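Local coordinates for SusD homolog (Bacteroides thetaiotaomicron VPI-5482, PDB 3IHV), which probably binds sugars at the bacterial outer membrane, as other members of the SusD family of glycan-uptake proteins do, at residues V277-K282 and N384-N389; C298-K303 and N365-K370; Y328-T333 and D372-V377; E243-N248 and N391-R396. All blocks are in the same frame, centred on the assembly; numbering follows the deposited sequence.

Contact 1: V277-K282 and N384-N389; sequences VGRIGK and NNDKSN. With NA (sodium ion), chain F; EDO (1,2-ethanediol), chain L.
K282 offers NZ to three oxygens: the backbone O of N384 at 2.8 Å, a water that also donates to K387 O, and S297 O from outside the two segments. The lysine reaches them by folding over the opposite loop, with bends at chi2 (-57°) and chi3 (-74°) that bring CD and then CE beside the K387 carbonyl, while CB rests 3.3 Å from D386 O. An alanine here would keep that CB contact but would probably leave N384 O and S297 O without their ammonium donor and open a gap beside S388 and I373, where the lysine methylenes had packed. The loop being gripped is itself folded as an Asx motif: N384 OD1 accepts from D386 N, closing an Asx turn, and from K387 N, the two approaching from opposite faces of its amide plane.

Farther along, G278 and S388 form a single antiparallel, hydrogen-bonded bridge, the shorter bond running from S388 N to G278 O at 2.7 Å. S388 OG adds a bond of 2.6 Å to I280 O, lying in the carbonyl plane, and also bonds V390 N. Beside the bridge V277 CG2 packs on K387 CB at 3.6 Å, and K387 CE sits over the centre of the R279 guanidinium, whose NE is paired with D34.

At the end of segment 384-389, N389 O binds the sodium ion at 2.3 Å, together with F265 O and N391 OD1. The contact thus joins the loop between strands 259-263 and 302-304 to the one between helix 373-376 and strand 392-396; I373 packs on K282 and S388, while I280 leans on helix 40-44.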
# COMPACT_ATOMS: atom_id res chain seq x y z
N VAL A 277 -7.23 -7.67 -13.51
CA VAL A 277 -8.10 -7.83 -12.34
C VAL A 277 -7.16 -8.17 -11.18
O VAL A 277 -6.05 -8.68 -11.40
CB VAL A 277 -9.15 -8.90 -12.56
CG1 VAL A 277 -10.11 -8.46 -13.66
CG2 VAL A 277 -8.53 -10.28 -12.89
N GLY A 278 -7.61 -7.90 -9.96
CA GLY A 278 -6.83 -8.20 -8.80
C GLY A 278 -7.61 -8.99 -7.78
O GLY A 278 -8.73 -9.44 -8.03
N ARG A 279 -7.01 -9.14 -6.62
CA ARG A 279 -7.61 -9.89 -5.52
C ARG A 279 -8.18 -9.01 -4.42
O ARG A 279 -8.50 -9.49 -3.34
CB ARG A 279 -6.55 -10.84 -4.95
CG ARG A 279 -6.00 -11.83 -5.98
CD ARG A 279 -5.14 -12.83 -5.30
NE ARG A 279 -4.32 -13.62 -6.22
CZ ARG A 279 -4.55 -14.88 -6.55
NH1 ARG A 279 -5.58 -15.55 -6.06
NH2 ARG A 279 -3.72 -15.50 -7.40
N ILE A 280 -8.32 -7.72 -4.69
CA ILE A 280 -8.76 -6.76 -3.67
C ILE A 280 -10.25 -6.98 -3.41
O ILE A 280 -11.04 -7.16 -4.36
CB ILE A 280 -8.47 -5.29 -4.06
CG1 ILE A 280 -7.05 -5.08 -4.65
CG2 ILE A 280 -8.76 -4.38 -2.87
CD1 ILE A 280 -5.85 -5.59 -3.82
N GLY A 281 -10.63 -7.05 -2.15
CA GLY A 281 -12.00 -7.42 -1.78
C GLY A 281 -12.26 -8.93 -1.85
O GLY A 281 -13.35 -9.41 -1.53
N LYS A 282 -11.25 -9.71 -2.27
CA LYS A 282 -11.38 -11.15 -2.37
C LYS A 282 -10.54 -11.77 -1.26
O LYS A 282 -11.07 -12.18 -0.24
CB LYS A 282 -10.96 -11.64 -3.77
CG LYS A 282 -11.70 -10.90 -4.92
CD LYS A 282 -13.20 -10.99 -4.83
CE LYS A 282 -13.73 -12.35 -5.21
NZ LYS A 282 -15.25 -12.59 -5.39
N ASN A 384 -16.46 -14.44 -9.96
CA ASN A 384 -15.21 -15.16 -9.81
C ASN A 384 -14.93 -15.28 -8.31
O ASN A 384 -15.29 -14.40 -7.54
CB ASN A 384 -14.05 -14.49 -10.57
CG ASN A 384 -12.80 -15.34 -10.56
OD1 ASN A 384 -11.97 -15.21 -9.65
ND2 ASN A 384 -12.70 -16.31 -11.51
N ASN A 385 -14.33 -16.38 -7.90
CA ASN A 385 -14.09 -16.57 -6.47
C ASN A 385 -12.77 -15.99 -5.96
O ASN A 385 -12.50 -16.01 -4.76
CB ASN A 385 -14.16 -18.06 -6.14
CG ASN A 385 -15.56 -18.66 -6.34
OD1 ASN A 385 -16.56 -17.95 -6.38
ND2 ASN A 385 -15.63 -19.99 -6.47
N ASP A 386 -11.94 -15.53 -6.89
CA ASP A 386 -10.61 -15.06 -6.56
C ASP A 386 -10.25 -13.64 -6.98
O ASP A 386 -9.40 -13.03 -6.35
CB ASP A 386 -9.59 -15.98 -7.23
CG ASP A 386 -9.71 -17.40 -6.74
OD1 ASP A 386 -9.48 -17.63 -5.53
OD2 ASP A 386 -10.07 -18.27 -7.54
N LYS A 387 -10.88 -13.14 -8.04
CA LYS A 387 -10.50 -11.86 -8.60
C LYS A 387 -11.67 -10.89 -8.63
O LYS A 387 -12.83 -11.30 -8.60
CB LYS A 387 -9.95 -12.02 -10.03
CG LYS A 387 -8.81 -13.03 -10.27
CD LYS A 387 -7.62 -12.78 -9.39
CE LYS A 387 -6.33 -13.36 -9.99
NZ LYS A 387 -6.51 -14.67 -10.67
N SER A 388 -11.34 -9.61 -8.81
CA SER A 388 -12.35 -8.57 -8.81
C SER A 388 -11.88 -7.37 -9.61
O SER A 388 -10.74 -7.30 -10.01
CB SER A 388 -12.63 -8.09 -7.37
OG SER A 388 -11.54 -7.28 -6.90
N ASN A 389 -12.80 -6.40 -9.77
CA ASN A 389 -12.48 -5.09 -10.33
C ASN A 389 -12.29 -4.04 -9.22
O ASN A 389 -12.30 -2.84 -9.51
CB ASN A 389 -13.60 -4.67 -11.28
CG ASN A 389 -13.65 -5.55 -12.47
OD1 ASN A 389 -12.60 -5.97 -12.97
ND2 ASN A 389 -14.85 -5.85 -12.94
NA NA F . -11.89 -1.03 -10.86
C1 EDO L . -16.58 -6.32 -8.15
O1 EDO L . -15.22 -6.06 -8.49
C2 EDO L . -16.81 -7.81 -8.05
O2 EDO L . -15.81 -8.51 -8.80
O HOH W 1 -15.32 -10.70 -7.67
O HOH W 2 -13.39 -0.37 -8.57
O HOH W 3 -14.02 -1.03 -11.79
O HOH W 4 -11.27 1.02 -11.93

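Contact 2: C298-K303 and N365-K370; sequences CAANVK and NYTPAK
K303 and N365 meet through the lysine ammonium, which donates to N365 O at 2.9 Å and to A300 O at 3.0 Å, the second bond lying almost in line with its carbonyl. A single bend at chi2 (-52°) turns CD in beside the carbonyls of N365 and Y366; beyond it the chain runs extended. T367 lies alongside, pointing the same way. Its chi1 of 62° sets OG1 between the backbone N and the carbonyl carbon, where the hydroxyl donates to P368 O from above the carbonyl plane. The same torsion presents CG2 to the other segment, 3.5 Å from K303 NZ and 3.9 Å from A300 CB. V302 holds CG1 anti to its backbone N (chi1 172°) and lays it on P368 CG at 3.8 Å, the two side chains crossing at about a right angle.

Between the backbones, CA-H...O contacts take the place of N-H...O bonds: K303 CA lies 3.2 Å from Y366 O, and T367 CA lies 3.5 Å from V302 O. The two strands therefore touch without pairing. Strand 302-304 has its antiparallel partner in strand 52-54, whereas strand 367-368 belongs at the edge of another small sheet, next to strand 325-330.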
# COMPACT_ATOMS: atom_id res chain seq x y z
N CYS A 298 -15.59 -14.87 -1.43
CA CYS A 298 -14.40 -14.08 -1.05
C CYS A 298 -13.73 -14.85 0.06
O CYS A 298 -14.36 -15.09 1.08
CB CYS A 298 -14.74 -12.69 -0.56
SG CYS A 298 -15.58 -11.67 -1.81
N ALA A 299 -12.46 -15.22 -0.14
CA ALA A 299 -11.71 -16.07 0.82
C ALA A 299 -11.49 -15.34 2.15
O ALA A 299 -11.55 -15.96 3.23
CB ALA A 299 -10.36 -16.54 0.20
N ALA A 300 -11.20 -14.05 2.07
CA ALA A 300 -11.10 -13.21 3.28
C ALA A 300 -10.11 -13.75 4.30
O ALA A 300 -10.46 -14.02 5.44
CB ALA A 300 -12.51 -13.03 3.93
N ASN A 301 -8.90 -13.95 3.83
CA ASN A 301 -7.82 -14.50 4.63
C ASN A 301 -7.04 -13.49 5.47
O ASN A 301 -6.14 -13.87 6.26
CB ASN A 301 -6.86 -15.29 3.72
CG ASN A 301 -7.50 -16.51 3.14
OD1 ASN A 301 -8.24 -17.19 3.83
ND2 ASN A 301 -7.18 -16.82 1.89
N VAL A 302 -7.34 -12.20 5.31
CA VAL A 302 -6.71 -11.17 6.13
C VAL A 302 -7.60 -11.00 7.36
O VAL A 302 -8.78 -10.63 7.25
CB VAL A 302 -6.58 -9.81 5.40
CG1 VAL A 302 -6.08 -8.74 6.41
CG2 VAL A 302 -5.63 -9.97 4.15
N LYS A 303 -7.04 -11.32 8.52
CA LYS A 303 -7.77 -11.27 9.75
C LYS A 303 -7.25 -10.13 10.62
O LYS A 303 -6.07 -9.79 10.55
CB LYS A 303 -7.65 -12.61 10.49
CG LYS A 303 -8.16 -13.79 9.71
CD LYS A 303 -9.60 -13.55 9.20
CE LYS A 303 -10.26 -14.82 8.71
NZ LYS A 303 -11.64 -14.49 8.18
N ASN A 365 -11.58 -14.08 13.55
CA ASN A 365 -11.92 -14.16 12.14
C ASN A 365 -12.41 -12.85 11.53
O ASN A 365 -12.68 -12.83 10.33
CB ASN A 365 -12.91 -15.29 11.89
CG ASN A 365 -12.27 -16.65 11.98
OD1 ASN A 365 -11.13 -16.83 11.58
ND2 ASN A 365 -13.04 -17.64 12.44
N TYR A 366 -12.54 -11.77 12.32
CA TYR A 366 -12.88 -10.45 11.78
C TYR A 366 -11.93 -10.14 10.64
O TYR A 366 -10.75 -10.56 10.65
CB TYR A 366 -12.68 -9.33 12.81
CG TYR A 366 -13.64 -9.16 13.96
CD1 TYR A 366 -14.57 -10.14 14.32
CD2 TYR A 366 -13.55 -8.02 14.77
CE1 TYR A 366 -15.42 -9.95 15.40
CE2 TYR A 366 -14.35 -7.83 15.83
CZ TYR A 366 -15.28 -8.81 16.17
OH TYR A 366 -16.10 -8.61 17.23
N THR A 367 -12.43 -9.38 9.66
CA THR A 367 -11.67 -9.02 8.47
C THR A 367 -11.70 -7.50 8.27
O THR A 367 -12.41 -6.78 8.98
CB THR A 367 -12.30 -9.66 7.21
OG1 THR A 367 -13.65 -9.15 7.02
CG2 THR A 367 -12.34 -11.18 7.34
N PRO A 368 -10.94 -7.01 7.30
CA PRO A 368 -11.19 -5.62 6.94
C PRO A 368 -12.60 -5.51 6.34
O PRO A 368 -13.14 -6.51 5.83
CB PRO A 368 -10.13 -5.35 5.84
CG PRO A 368 -9.12 -6.49 5.95
CD PRO A 368 -9.83 -7.62 6.54
N ALA A 369 -13.20 -4.32 6.41
CA ALA A 369 -14.50 -4.05 5.79
C ALA A 369 -14.38 -3.02 4.67
O ALA A 369 -15.35 -2.71 4.00
CB ALA A 369 -15.49 -3.55 6.83
N LYS A 370 -13.18 -2.49 4.45
CA LYS A 370 -12.95 -1.47 3.42
C LYS A 370 -13.28 -1.94 2.01
O LYS A 370 -13.66 -1.14 1.16
CB LYS A 370 -11.51 -1.00 3.47
CG LYS A 370 -11.22 -0.23 4.74
CD LYS A 370 -9.78 0.25 4.84
CE LYS A 370 -9.65 1.27 5.98
NZ LYS A 370 -8.26 1.83 6.25

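Contact 3: Y328-T333 and D372-V377; sequences YQYTDT and DIQKYV
D372 meets Y328 and Y330 with one carboxylate, and its side chain can be followed outward atom by atom. CB lies 4.0 Å from Y328 OH. CG stands anti to the backbone N (chi1 -177°), in the plane of the Y330 ring at its edge. Beyond it the branches divide the work. OD2 accepts from both tyrosines, at 2.6 Å from Y328 OH on its anti lone pair and 2.6 Å from Y330 OH on its syn lone pair. OD1 turns back to its own helix and caps it, taking K375 N at 2.8 Å from well above the carboxylate plane.

Y330 arrives tip to tip with the aspartate, and its ring is steadied by Q374: Q374 CG sits 3.7 Å from the Y330 ring centroid, almost on the normal, in a CH-pi contact, while Q374 CB approaches Y330 CE2 at 3.5 Å. The glutamine amide goes elsewhere, its OE1 bonding R295. Y328 OH also receives a bond from a water that reaches K375 NZ weakly.

Strand 325-330 is thereby fastened to the N-cap of helix 373-376. With two hydroxyl protons directed at one oxygen and a helix start at the other, the carboxylate is likely to be stabilised in its charged form.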
# COMPACT_ATOMS: atom_id res chain seq x y z
N TYR A 328 -18.49 -9.32 10.77
CA TYR A 328 -19.56 -10.08 10.13
C TYR A 328 -19.04 -10.73 8.88
O TYR A 328 -17.99 -10.36 8.39
CB TYR A 328 -20.68 -9.10 9.71
CG TYR A 328 -20.22 -7.99 8.78
CD1 TYR A 328 -20.17 -8.18 7.39
CD2 TYR A 328 -19.80 -6.76 9.28
CE1 TYR A 328 -19.75 -7.19 6.53
CE2 TYR A 328 -19.35 -5.75 8.42
CZ TYR A 328 -19.35 -5.97 7.04
OH TYR A 328 -18.90 -4.99 6.17
N GLN A 329 -19.84 -11.65 8.35
CA GLN A 329 -19.57 -12.31 7.09
C GLN A 329 -20.93 -12.43 6.38
O GLN A 329 -21.97 -12.20 6.98
CB GLN A 329 -19.02 -13.73 7.33
CG GLN A 329 -19.93 -14.69 8.10
CD GLN A 329 -19.29 -16.07 8.14
OE1 GLN A 329 -18.68 -16.50 7.15
NE2 GLN A 329 -19.37 -16.74 9.28
N TYR A 330 -20.91 -12.83 5.12
CA TYR A 330 -22.12 -13.02 4.37
C TYR A 330 -22.27 -14.52 4.09
O TYR A 330 -21.37 -15.12 3.47
CB TYR A 330 -22.05 -12.27 3.05
CG TYR A 330 -21.98 -10.79 3.22
CD1 TYR A 330 -23.09 -10.07 3.65
CD2 TYR A 330 -20.82 -10.09 2.95
CE1 TYR A 330 -23.02 -8.67 3.82
CE2 TYR A 330 -20.75 -8.72 3.10
CZ TYR A 330 -21.85 -8.01 3.54
OH TYR A 330 -21.76 -6.62 3.68
N THR A 331 -23.38 -15.08 4.52
CA THR A 331 -23.73 -16.48 4.29
C THR A 331 -24.62 -16.47 3.02
O THR A 331 -24.89 -15.41 2.44
CB THR A 331 -24.53 -17.06 5.50
OG1 THR A 331 -25.83 -16.49 5.54
CG2 THR A 331 -23.81 -16.77 6.80
N ASP A 332 -25.09 -17.63 2.59
CA ASP A 332 -25.96 -17.65 1.42
C ASP A 332 -27.21 -16.75 1.60
O ASP A 332 -27.68 -16.16 0.65
CB ASP A 332 -26.41 -19.07 1.07
CG ASP A 332 -25.29 -19.94 0.52
OD1 ASP A 332 -24.13 -19.50 0.51
OD2 ASP A 332 -25.58 -21.07 0.08
N THR A 333 -27.72 -16.62 2.83
CA THR A 333 -28.94 -15.85 3.07
C THR A 333 -28.82 -14.53 3.82
O THR A 333 -29.75 -13.69 3.73
CB THR A 333 -29.92 -16.70 3.85
OG1 THR A 333 -29.27 -17.19 5.02
CG2 THR A 333 -30.40 -17.88 3.02
N ASP A 372 -15.50 -4.49 1.18
CA ASP A 372 -16.71 -5.27 1.22
C ASP A 372 -17.49 -5.13 -0.12
O ASP A 372 -18.26 -4.17 -0.34
CB ASP A 372 -17.55 -4.82 2.39
CG ASP A 372 -18.79 -5.65 2.55
OD1 ASP A 372 -19.25 -6.27 1.55
OD2 ASP A 372 -19.33 -5.61 3.66
N ILE A 373 -17.26 -6.09 -1.00
CA ILE A 373 -17.90 -6.09 -2.32
C ILE A 373 -19.45 -6.11 -2.24
O ILE A 373 -20.11 -5.36 -2.95
CB ILE A 373 -17.35 -7.25 -3.20
CG1 ILE A 373 -15.88 -6.98 -3.55
CG2 ILE A 373 -18.19 -7.43 -4.45
CD1 ILE A 373 -15.19 -8.12 -4.33
N GLN A 374 -20.01 -6.98 -1.39
CA GLN A 374 -21.45 -7.09 -1.25
C GLN A 374 -22.04 -5.75 -0.83
O GLN A 374 -23.07 -5.34 -1.33
CB GLN A 374 -21.77 -8.15 -0.22
CG GLN A 374 -23.22 -8.31 0.13
CD GLN A 374 -24.06 -8.90 -0.98
OE1 GLN A 374 -23.59 -9.72 -1.80
NE2 GLN A 374 -25.33 -8.57 -0.96
N LYS A 375 -21.37 -5.07 0.10
CA LYS A 375 -21.79 -3.77 0.55
C LYS A 375 -21.66 -2.65 -0.50
O LYS A 375 -22.57 -1.85 -0.67
CB LYS A 375 -20.96 -3.33 1.77
CG LYS A 375 -21.42 -1.99 2.36
CD LYS A 375 -20.58 -1.54 3.55
CE LYS A 375 -21.19 -0.30 4.20
NZ LYS A 375 -20.22 0.28 5.18
N TYR A 376 -20.52 -2.59 -1.18
CA TYR A 376 -20.22 -1.45 -2.05
C TYR A 376 -20.47 -1.54 -3.56
O TYR A 376 -20.78 -0.52 -4.16
CB TYR A 376 -18.78 -1.00 -1.81
CG TYR A 376 -18.54 -0.42 -0.43
CD1 TYR A 376 -19.25 0.69 0.02
CD2 TYR A 376 -17.56 -0.92 0.39
CE1 TYR A 376 -19.01 1.23 1.26
CE2 TYR A 376 -17.31 -0.38 1.62
CZ TYR A 376 -18.03 0.70 2.06
OH TYR A 376 -17.81 1.24 3.30
N VAL A 377 -20.31 -2.71 -4.16
CA VAL A 377 -20.36 -2.79 -5.62
C VAL A 377 -21.77 -2.68 -6.14
O VAL A 377 -22.62 -3.48 -5.78
CB VAL A 377 -19.61 -4.02 -6.12
CG1 VAL A 377 -19.70 -4.12 -7.64
CG2 VAL A 377 -18.18 -3.89 -5.72
O HOH W 5 -20.47 -2.50 7.14

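Contact 4: E243-N248 and N391-R396; sequences EQLWKN and NWYFLR. With NA (sodium ion), chain F; EDO (1,2-ethanediol), chain O.
Helix 242-250 packs against strand 392-396 of a two-stranded antiparallel sheet, L245 and W246 meeting Y393 and R396. Y393 OH donates to L245 O at 2.7 Å, in the carbonyl plane and on a lone pair. A water that accepts from N248 ND2 donates to the same hydroxyl. Nearer its root, the tyrosine turns its edge to the W246 face in an offset edge-to-face pair: six-membered ring centroids are 5.4 Å apart, planes at 86°, with Y393 CD2 reaching W246 CZ3 at 3.5 Å. A phenylalanine in its place would probably leave L245 O without this donor and the water without the oxygen to which it donates.

R396 lays CD over one face of the Y393 ring, toward its rim; beyond it the bend at chi3 (-78°) turns NE aside. L245 CD1 covers one face of the guanidinium, 3.5 Å from NH1, while the charge is met by E258, E462 and E466. At the other end of the segment N391 OD1 binds sodium at 2.5 Å, and its ND2 holds one of the metal's waters.

Between these ends the chain turns a corner at F394. F394 and L395 both face I261 of strand 259-263, the two-against-one pairing that defines a classic beta bulge.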
# COMPACT_ATOMS: atom_id res chain seq x y z
N GLU A 243 -16.46 6.89 4.32
CA GLU A 243 -17.08 5.78 3.59
C GLU A 243 -16.97 5.96 2.07
O GLU A 243 -16.85 4.99 1.34
CB GLU A 243 -18.54 5.59 4.04
CG GLU A 243 -19.25 4.43 3.31
CD GLU A 243 -20.63 4.10 3.85
OE1 GLU A 243 -21.00 4.60 4.92
OE2 GLU A 243 -21.36 3.36 3.16
N GLN A 244 -17.01 7.21 1.61
CA GLN A 244 -16.92 7.49 0.19
C GLN A 244 -15.64 6.96 -0.43
O GLN A 244 -15.62 6.62 -1.61
CB GLN A 244 -17.08 9.01 -0.08
CG GLN A 244 -17.37 9.33 -1.54
CD GLN A 244 -18.73 8.79 -2.00
OE1 GLN A 244 -19.73 8.98 -1.34
NE2 GLN A 244 -18.76 8.14 -3.16
N LEU A 245 -14.53 6.96 0.32
CA LEU A 245 -13.34 6.37 -0.22
C LEU A 245 -13.53 4.91 -0.67
O LEU A 245 -12.96 4.48 -1.69
CB LEU A 245 -12.21 6.38 0.82
CG LEU A 245 -11.60 7.72 1.21
CD1 LEU A 245 -10.86 7.64 2.52
CD2 LEU A 245 -10.70 8.25 0.06
N TRP A 246 -14.32 4.16 0.10
CA TRP A 246 -14.50 2.71 -0.13
C TRP A 246 -15.55 2.51 -1.22
O TRP A 246 -15.38 1.64 -2.11
CB TRP A 246 -14.74 1.97 1.24
CG TRP A 246 -13.70 2.50 2.17
CD1 TRP A 246 -13.88 3.32 3.24
CD2 TRP A 246 -12.29 2.44 1.96
NE1 TRP A 246 -12.68 3.74 3.72
CE2 TRP A 246 -11.69 3.21 2.95
CE3 TRP A 246 -11.48 1.77 1.05
CZ2 TRP A 246 -10.31 3.35 3.05
CZ3 TRP A 246 -10.11 1.92 1.15
CH2 TRP A 246 -9.56 2.70 2.12
N LYS A 247 -16.59 3.33 -1.19
CA LYS A 247 -17.56 3.33 -2.28
C LYS A 247 -16.81 3.57 -3.59
O LYS A 247 -16.98 2.84 -4.56
CB LYS A 247 -18.65 4.41 -2.12
CG LYS A 247 -19.55 4.21 -0.91
CD LYS A 247 -20.64 5.28 -0.81
CE LYS A 247 -21.53 5.10 0.43
NZ LYS A 247 -22.68 6.13 0.49
N ASN A 248 -15.96 4.60 -3.61
CA ASN A 248 -15.26 4.95 -4.84
C ASN A 248 -14.32 3.87 -5.35
O ASN A 248 -14.39 3.47 -6.52
CB ASN A 248 -14.42 6.24 -4.64
CG ASN A 248 -15.26 7.49 -4.52
OD1 ASN A 248 -16.47 7.49 -4.75
ND2 ASN A 248 -14.58 8.60 -4.22
N ASN A 391 -10.36 -1.56 -6.79
CA ASN A 391 -9.09 -0.85 -6.91
C ASN A 391 -8.25 -0.85 -5.64
O ASN A 391 -8.71 -1.34 -4.62
CB ASN A 391 -9.33 0.57 -7.43
CG ASN A 391 -9.92 0.58 -8.80
OD1 ASN A 391 -9.91 -0.43 -9.51
ND2 ASN A 391 -10.48 1.74 -9.20
N TRP A 392 -7.03 -0.34 -5.76
CA TRP A 392 -6.08 -0.33 -4.64
C TRP A 392 -5.45 1.03 -4.36
O TRP A 392 -4.68 1.56 -5.18
CB TRP A 392 -4.95 -1.36 -4.84
CG TRP A 392 -4.11 -1.46 -3.62
CD1 TRP A 392 -2.82 -1.04 -3.46
CD2 TRP A 392 -4.50 -2.02 -2.37
NE1 TRP A 392 -2.40 -1.26 -2.17
CE2 TRP A 392 -3.41 -1.86 -1.47
CE3 TRP A 392 -5.70 -2.56 -1.90
CZ2 TRP A 392 -3.46 -2.29 -0.16
CZ3 TRP A 392 -5.75 -3.00 -0.60
CH2 TRP A 392 -4.64 -2.87 0.27
N TYR A 393 -5.76 1.59 -3.20
CA TYR A 393 -5.13 2.84 -2.80
C TYR A 393 -3.70 2.58 -2.29
O TYR A 393 -3.50 1.96 -1.23
CB TYR A 393 -5.84 3.55 -1.66
CG TYR A 393 -7.20 4.14 -1.97
CD1 TYR A 393 -7.34 5.20 -2.88
CD2 TYR A 393 -8.33 3.69 -1.31
CE1 TYR A 393 -8.56 5.77 -3.14
CE2 TYR A 393 -9.59 4.25 -1.56
CZ TYR A 393 -9.69 5.30 -2.47
OH TYR A 393 -10.92 5.85 -2.71
N PHE A 394 -2.71 3.03 -3.04
CA PHE A 394 -1.34 2.99 -2.57
C PHE A 394 -0.99 4.24 -1.73
O PHE A 394 -0.20 4.18 -0.76
CB PHE A 394 -0.38 2.83 -3.76
CG PHE A 394 1.09 2.79 -3.38
CD1 PHE A 394 1.63 1.69 -2.74
CD2 PHE A 394 1.93 3.83 -3.75
CE1 PHE A 394 2.98 1.65 -2.41
CE2 PHE A 394 3.28 3.80 -3.43
CZ PHE A 394 3.82 2.70 -2.77
N LEU A 395 -1.53 5.41 -2.13
CA LEU A 395 -1.27 6.66 -1.43
C LEU A 395 -2.47 7.60 -1.50
O LEU A 395 -2.94 7.96 -2.61
CB LEU A 395 -0.05 7.40 -2.03
CG LEU A 395 0.45 8.60 -1.20
CD1 LEU A 395 0.92 8.14 0.17
CD2 LEU A 395 1.54 9.38 -1.97
N ARG A 396 -2.99 7.97 -0.33
CA ARG A 396 -4.09 8.91 -0.17
C ARG A 396 -3.57 10.19 0.49
O ARG A 396 -2.62 10.15 1.26
CB ARG A 396 -5.18 8.33 0.76
CG ARG A 396 -5.82 7.10 0.21
CD ARG A 396 -7.12 6.74 0.88
NE ARG A 396 -7.00 6.09 2.18
CZ ARG A 396 -7.21 6.66 3.37
NH1 ARG A 396 -7.51 7.96 3.51
NH2 ARG A 396 -7.16 5.90 4.45
NA NA F . -11.89 -1.03 -10.86
C1 EDO O . -22.11 9.99 -3.27
O1 EDO O . -22.26 9.60 -1.89
C2 EDO O . -22.53 8.85 -4.17
O2 EDO O . -21.68 7.70 -4.01
O HOH W 6 -11.48 8.38 -3.97
O HOH W 4 -11.27 1.02 -11.93
O HOH W 2 -13.39 -0.37 -8.57
O HOH W 3 -14.02 -1.03 -11.79

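How the contacts relate
Followed from the N terminus, the chain gives a worked example of long-range contacts set one within another. Contact 4 opens first, at helix 242-250, and closes last, at strand 392-396. Inside its loop contact 1 joins 277-282 to 384-389, and the two share the sodium ion and three of its waters. Contacts 2 and 3 are nested within contact 1 and cross each other, their segments alternating along the chain. Both reach the sheet in which strands 325-330 and 367-368 are neighbours. Y376 of contact 3 packs on W246 of contact 4, while K282 O of contact 1 probably bonds A300 N of contact 2, so sheet, short helix, metal loop and helix 242-250 are tied together.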